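Local coordinates for protein dehydroquinate synthase (Thermus thermophilus, PDB 1UJN) that probably catalyses the conversion of 3-deoxy-D-arabino-heptulosonate 7-phosphate to dehydroquinate with release of phosphate, using NAD(+) and a divalent metal in the shikimate pathway, at residues 124-136 with 140-152. Sequence-based numbering, arbitrary orientation.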
loop_
_atom_site.group_PDB
_atom_site.type_symbol
_atom_site.label_atom_id
_atom_site.label_comp_id
_atom_site.label_asym_id
_atom_site.label_seq_id
_atom_site.Cartn_x
_atom_site.Cartn_y
_atom_site.Cartn_z
ATOM N N VAL A 124 -11.603 18.317 -9.601
ATOM C CA VAL A 124 -11.312 17.993 -10.996
ATOM C C VAL A 124 -10.249 16.928 -11.220
ATOM O O VAL A 124 -10.358 16.132 -12.152
ATOM C CB VAL A 124 -10.885 19.278 -11.782
ATOM C CG1 VAL A 124 -10.482 18.927 -13.213
ATOM C CG2 VAL A 124 -12.033 20.271 -11.802
ATOM N N ASP A 125 -9.240 16.892 -10.357
ATOM C CA ASP A 125 -8.148 15.952 -10.544
ATOM C C ASP A 125 -8.019 14.809 -9.535
ATOM O O ASP A 125 -7.772 13.669 -9.921
ATOM C CB ASP A 125 -6.837 16.740 -10.609
ATOM C CG ASP A 125 -5.686 15.915 -11.137
ATOM O OD1 ASP A 125 -5.869 15.235 -12.172
ATOM O OD2 ASP A 125 -4.595 15.952 -10.526
ATOM N N ALA A 126 -8.185 15.099 -8.252
ATOM C CA ALA A 126 -8.031 14.062 -7.235
ATOM C C ALA A 126 -9.187 13.073 -7.054
ATOM O O ALA A 126 -9.009 12.038 -6.409
ATOM C CB ALA A 126 -7.691 14.712 -5.892
ATOM N N SER A 127 -10.354 13.367 -7.627
ATOM C CA SER A 127 -11.523 12.498 -7.484
ATOM C C SER A 127 -11.466 11.201 -8.282
ATOM O O SER A 127 -12.231 10.271 -8.009
ATOM C CB SER A 127 -12.790 13.259 -7.882
ATOM O OG SER A 127 -12.674 13.754 -9.211
ATOM N N VAL A 128 -10.573 11.147 -9.266
ATOM C CA VAL A 128 -10.423 9.977 -10.124
ATOM C C VAL A 128 -8.958 9.565 -10.242
ATOM O O VAL A 128 -8.073 10.418 -10.293
ATOM C CB VAL A 128 -10.956 10.281 -11.549
ATOM C CG1 VAL A 128 -10.830 9.056 -12.440
ATOM C CG2 VAL A 128 -12.404 10.760 -11.464
ATOM N N GLY A 129 -8.706 8.259 -10.274
ATOM C CA GLY A 129 -7.335 7.782 -10.414
ATOM C C GLY A 129 -6.776 6.975 -9.256
ATOM O O GLY A 129 -5.856 6.173 -9.436
ATOM N N GLY A 130 -7.315 7.202 -8.064
ATOM C CA GLY A 130 -6.868 6.477 -6.888
ATOM C C GLY A 130 -5.447 6.769 -6.429
ATOM O O GLY A 130 -4.914 6.051 -5.590
ATOM N N LYS A 131 -4.823 7.807 -6.975
ATOM C CA LYS A 131 -3.456 8.142 -6.574
ATOM C C LYS A 131 -3.391 8.761 -5.184
ATOM O O LYS A 131 -4.080 9.736 -4.905
ATOM C CB LYS A 131 -2.823 9.117 -7.555
ATOM C CG LYS A 131 -2.613 8.565 -8.942
ATOM C CD LYS A 131 -1.750 9.520 -9.745
ATOM C CE LYS A 131 -1.338 8.903 -11.070
ATOM N NZ LYS A 131 -0.405 9.802 -11.809
ATOM N N THR A 132 -2.568 8.183 -4.315
ATOM C CA THR A 132 -2.387 8.710 -2.965
ATOM C C THR A 132 -0.896 8.628 -2.681
ATOM O O THR A 132 -0.170 7.928 -3.390
ATOM C CB THR A 132 -3.142 7.875 -1.896
ATOM O OG1 THR A 132 -2.445 6.646 -1.659
ATOM C CG2 THR A 132 -4.560 7.567 -2.359
ATOM N N GLY A 133 -0.428 9.344 -1.662
ATOM C CA GLY A 133 0.988 9.277 -1.351
ATOM C C GLY A 133 1.560 10.500 -0.663
ATOM O O GLY A 133 0.847 11.451 -0.350
ATOM N N ILE A 134 2.867 10.463 -0.432
ATOM C CA ILE A 134 3.567 11.545 0.240
ATOM C C ILE A 134 4.902 11.810 -0.460
ATOM O O ILE A 134 5.268 11.108 -1.409
ATOM C CB ILE A 134 3.827 11.185 1.722
ATOM C CG1 ILE A 134 4.610 9.870 1.809
ATOM C CG2 ILE A 134 2.495 11.045 2.472
ATOM C CD1 ILE A 134 5.075 9.515 3.212
ATOM N N ASN A 135 5.625 12.822 0.015
ATOM C CA ASN A 135 6.914 13.184 -0.564
ATOM C C ASN A 135 8.069 12.687 0.300
ATOM O O ASN A 135 7.876 12.277 1.445
ATOM C CB ASN A 135 7.054 14.710 -0.683
ATOM C CG ASN A 135 5.884 15.358 -1.390
ATOM O OD1 ASN A 135 5.454 14.903 -2.448
ATOM N ND2 ASN A 135 5.371 16.443 -0.812
ATOM N N LEU A 136 9.268 12.738 -0.274
ATOM C CA LEU A 136 10.502 12.365 0.411
ATOM C C LEU A 136 11.471 13.506 0.120
ATOM O O LEU A 136 11.259 14.284 -0.809
ATOM C CB LEU A 136 11.096 11.074 -0.163
ATOM C CG LEU A 136 10.360 9.749 0.023
ATOM C CD1 LEU A 136 11.086 8.650 -0.755
ATOM C CD2 LEU A 136 10.289 9.410 1.496
ATOM N N LYS A 140 9.249 14.696 -4.875
ATOM C CA LYS A 140 7.808 14.723 -4.675
ATOM C C LYS A 140 7.160 13.410 -5.092
ATOM O O LYS A 140 7.601 12.765 -6.041
ATOM C CB LYS A 140 7.176 15.844 -5.505
ATOM C CG LYS A 140 7.644 17.248 -5.163
ATOM C CD LYS A 140 7.128 17.689 -3.812
ATOM C CE LYS A 140 7.438 19.161 -3.574
ATOM N NZ LYS A 140 6.944 19.640 -2.256
ATOM N N ASN A 141 6.112 13.031 -4.368
ATOM C CA ASN A 141 5.330 11.833 -4.668
ATOM C C ASN A 141 6.123 10.576 -5.020
ATOM O O ASN A 141 5.905 9.978 -6.077
ATOM C CB ASN A 141 4.371 12.151 -5.812
ATOM C CG ASN A 141 3.517 13.372 -5.533
ATOM O OD1 ASN A 141 2.795 13.417 -4.540
ATOM N ND2 ASN A 141 3.597 14.374 -6.410
ATOM N N LEU A 142 7.020 10.158 -4.136
ATOM C CA LEU A 142 7.817 8.967 -4.402
ATOM C C LEU A 142 7.356 7.758 -3.596
ATOM O O LEU A 142 7.854 6.653 -3.792
ATOM C CB LEU A 142 9.292 9.251 -4.117
ATOM C CG LEU A 142 9.929 10.316 -5.015
ATOM C CD1 LEU A 142 11.375 10.538 -4.594
ATOM C CD2 LEU A 142 9.863 9.874 -6.463
ATOM N N VAL A 143 6.408 7.976 -2.691
ATOM C CA VAL A 143 5.875 6.904 -1.853
ATOM C C VAL A 143 4.363 7.035 -1.857
ATOM O O VAL A 143 3.828 8.129 -1.688
ATOM C CB VAL A 143 6.381 7.013 -0.399
ATOM C CG1 VAL A 143 5.893 5.812 0.421
ATOM C CG2 VAL A 143 7.911 7.079 -0.389
ATOM N N GLY A 144 3.664 5.929 -2.064
ATOM C CA GLY A 144 2.222 6.037 -2.084
ATOM C C GLY A 144 1.525 4.726 -2.323
ATOM O O GLY A 144 2.083 3.656 -2.082
ATOM N N ALA A 145 0.298 4.826 -2.816
ATOM C CA ALA A 145 -0.509 3.653 -3.077
ATOM C C ALA A 145 -1.704 4.019 -3.927
ATOM O O ALA A 145 -2.211 5.139 -3.850
ATOM C CB ALA A 145 -0.996 3.064 -1.753
ATOM N N PHE A 146 -2.143 3.082 -4.756
ATOM C CA PHE A 146 -3.346 3.308 -5.537
ATOM C C PHE A 146 -4.445 2.768 -4.630
ATOM O O PHE A 146 -4.519 1.561 -4.369
ATOM C CB PHE A 146 -3.296 2.547 -6.861
ATOM C CG PHE A 146 -2.428 3.208 -7.893
ATOM C CD1 PHE A 146 -1.155 2.724 -8.167
ATOM C CD2 PHE A 146 -2.876 4.344 -8.566
ATOM C CE1 PHE A 146 -0.336 3.365 -9.100
ATOM C CE2 PHE A 146 -2.064 4.994 -9.497
ATOM C CZ PHE A 146 -0.792 4.499 -9.761
ATOM N N HIS A 147 -5.266 3.675 -4.111
ATOM C CA HIS A 147 -6.341 3.311 -3.203
ATOM C C HIS A 147 -7.506 4.236 -3.525
ATOM O O HIS A 147 -7.395 5.457 -3.402
ATOM C CB HIS A 147 -5.876 3.498 -1.758
ATOM C CG HIS A 147 -6.802 2.907 -0.743
ATOM N ND1 HIS A 147 -7.280 1.619 -0.836
ATOM C CD2 HIS A 147 -7.334 3.425 0.388
ATOM C CE1 HIS A 147 -8.068 1.367 0.194
ATOM N NE2 HIS A 147 -8.118 2.447 0.952
ATOM N N PHE A 148 -8.611 3.645 -3.964
ATOM C CA PHE A 148 -9.777 4.418 -4.363
ATOM C C PHE A 148 -10.741 4.705 -3.241
ATOM O O PHE A 148 -10.974 3.863 -2.378
ATOM C CB PHE A 148 -10.528 3.698 -5.483
ATOM C CG PHE A 148 -9.684 3.412 -6.680
ATOM C CD1 PHE A 148 -8.887 2.281 -6.726
ATOM C CD2 PHE A 148 -9.639 4.308 -7.740
ATOM C CE1 PHE A 148 -8.050 2.042 -7.811
ATOM C CE2 PHE A 148 -8.800 4.079 -8.834
ATOM C CZ PHE A 148 -8.006 2.943 -8.865
ATOM N N PRO A 149 -11.333 5.908 -3.251
ATOM C CA PRO A 149 -12.292 6.267 -2.207
ATOM C C PRO A 149 -13.573 5.471 -2.408
ATOM O O PRO A 149 -13.851 4.978 -3.506
ATOM C CB PRO A 149 -12.497 7.763 -2.420
ATOM C CG PRO A 149 -12.353 7.916 -3.898
ATOM C CD PRO A 149 -11.168 7.006 -4.222
ATOM N N GLN A 150 -14.337 5.340 -1.335
ATOM C CA GLN A 150 -15.599 4.628 -1.356
ATOM C C GLN A 150 -16.656 5.595 -1.883
ATOM O O GLN A 150 -17.761 5.197 -2.250
ATOM C CB GLN A 150 -15.926 4.192 0.066
ATOM C CG GLN A 150 -17.098 3.279 0.208
ATOM C CD GLN A 150 -17.215 2.770 1.625
ATOM O OE1 GLN A 150 -16.809 1.646 1.936
ATOM N NE2 GLN A 150 -17.803 3.588 2.493
ATOM N N GLY A 151 -16.292 6.872 -1.921
ATOM C CA GLY A 151 -17.189 7.907 -2.411
ATOM C C GLY A 151 -16.498 9.261 -2.354
ATOM O O GLY A 151 -15.598 9.460 -1.534
ATOM N N VAL A 152 -16.899 10.184 -3.230
ATOM C CA VAL A 152 -16.330 11.537 -3.257
ATOM C C VAL A 152 -17.512 12.498 -3.187
ATOM O O VAL A 152 -18.445 12.390 -3.979
ATOM C CB VAL A 152 -15.547 11.816 -4.552
ATOM C CG1 VAL A 152 -15.027 13.258 -4.554
ATOM C CG2 VAL A 152 -14.370 10.851 -4.666
#
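Strands 131-136 and 144-146 pair as an antiparallel beta hairpin, their axes 4.5 Å apart, with Gly133 and Gly144 facing each other at a CA to CA distance of only 3.5 Å; the backbones touch directly here, as neither glycine has a side chain to hold them apart. Opposite Ile134, Leu142 and Val143 form a classic beta bulge. Ala145 O takes two bonds from Thr132: a weak one from N and a short one from OG1, 2.7 Å away and tilted 27° from the carbonyl plane. Beyond this pair, the face of the Phe148 ring rests on Gly130 CA in a CH-pi contact, while the Phe146 ring turns its edge to Gly129 O, 3.6 Å from CD2. At the other end, Leu136 CD1 packs against Val143 CG2 at 3.6 Å, the two side chains crossing nearly at right angles. With CG beside its own backbone N (chi1 -52°), Asn135 turns its amide toward the corner at 140-141, where a lone pair of OD1 accepts Asn141 N at 2.8 Å, nearly straight, and the amide lies against Lys140 CD; ND2 is hydrogen-bonded to Glu62 OE1. Loss of this amide to an alanine is likely to leave the Asn141 N-H without its acceptor and the turn freer to shift. Since Lys131 and Lys140 probably bind NAD(+), and Arg109 of the second subunit donates to Thr132 O, the hairpin links the probable cofactor site to the dimer interface.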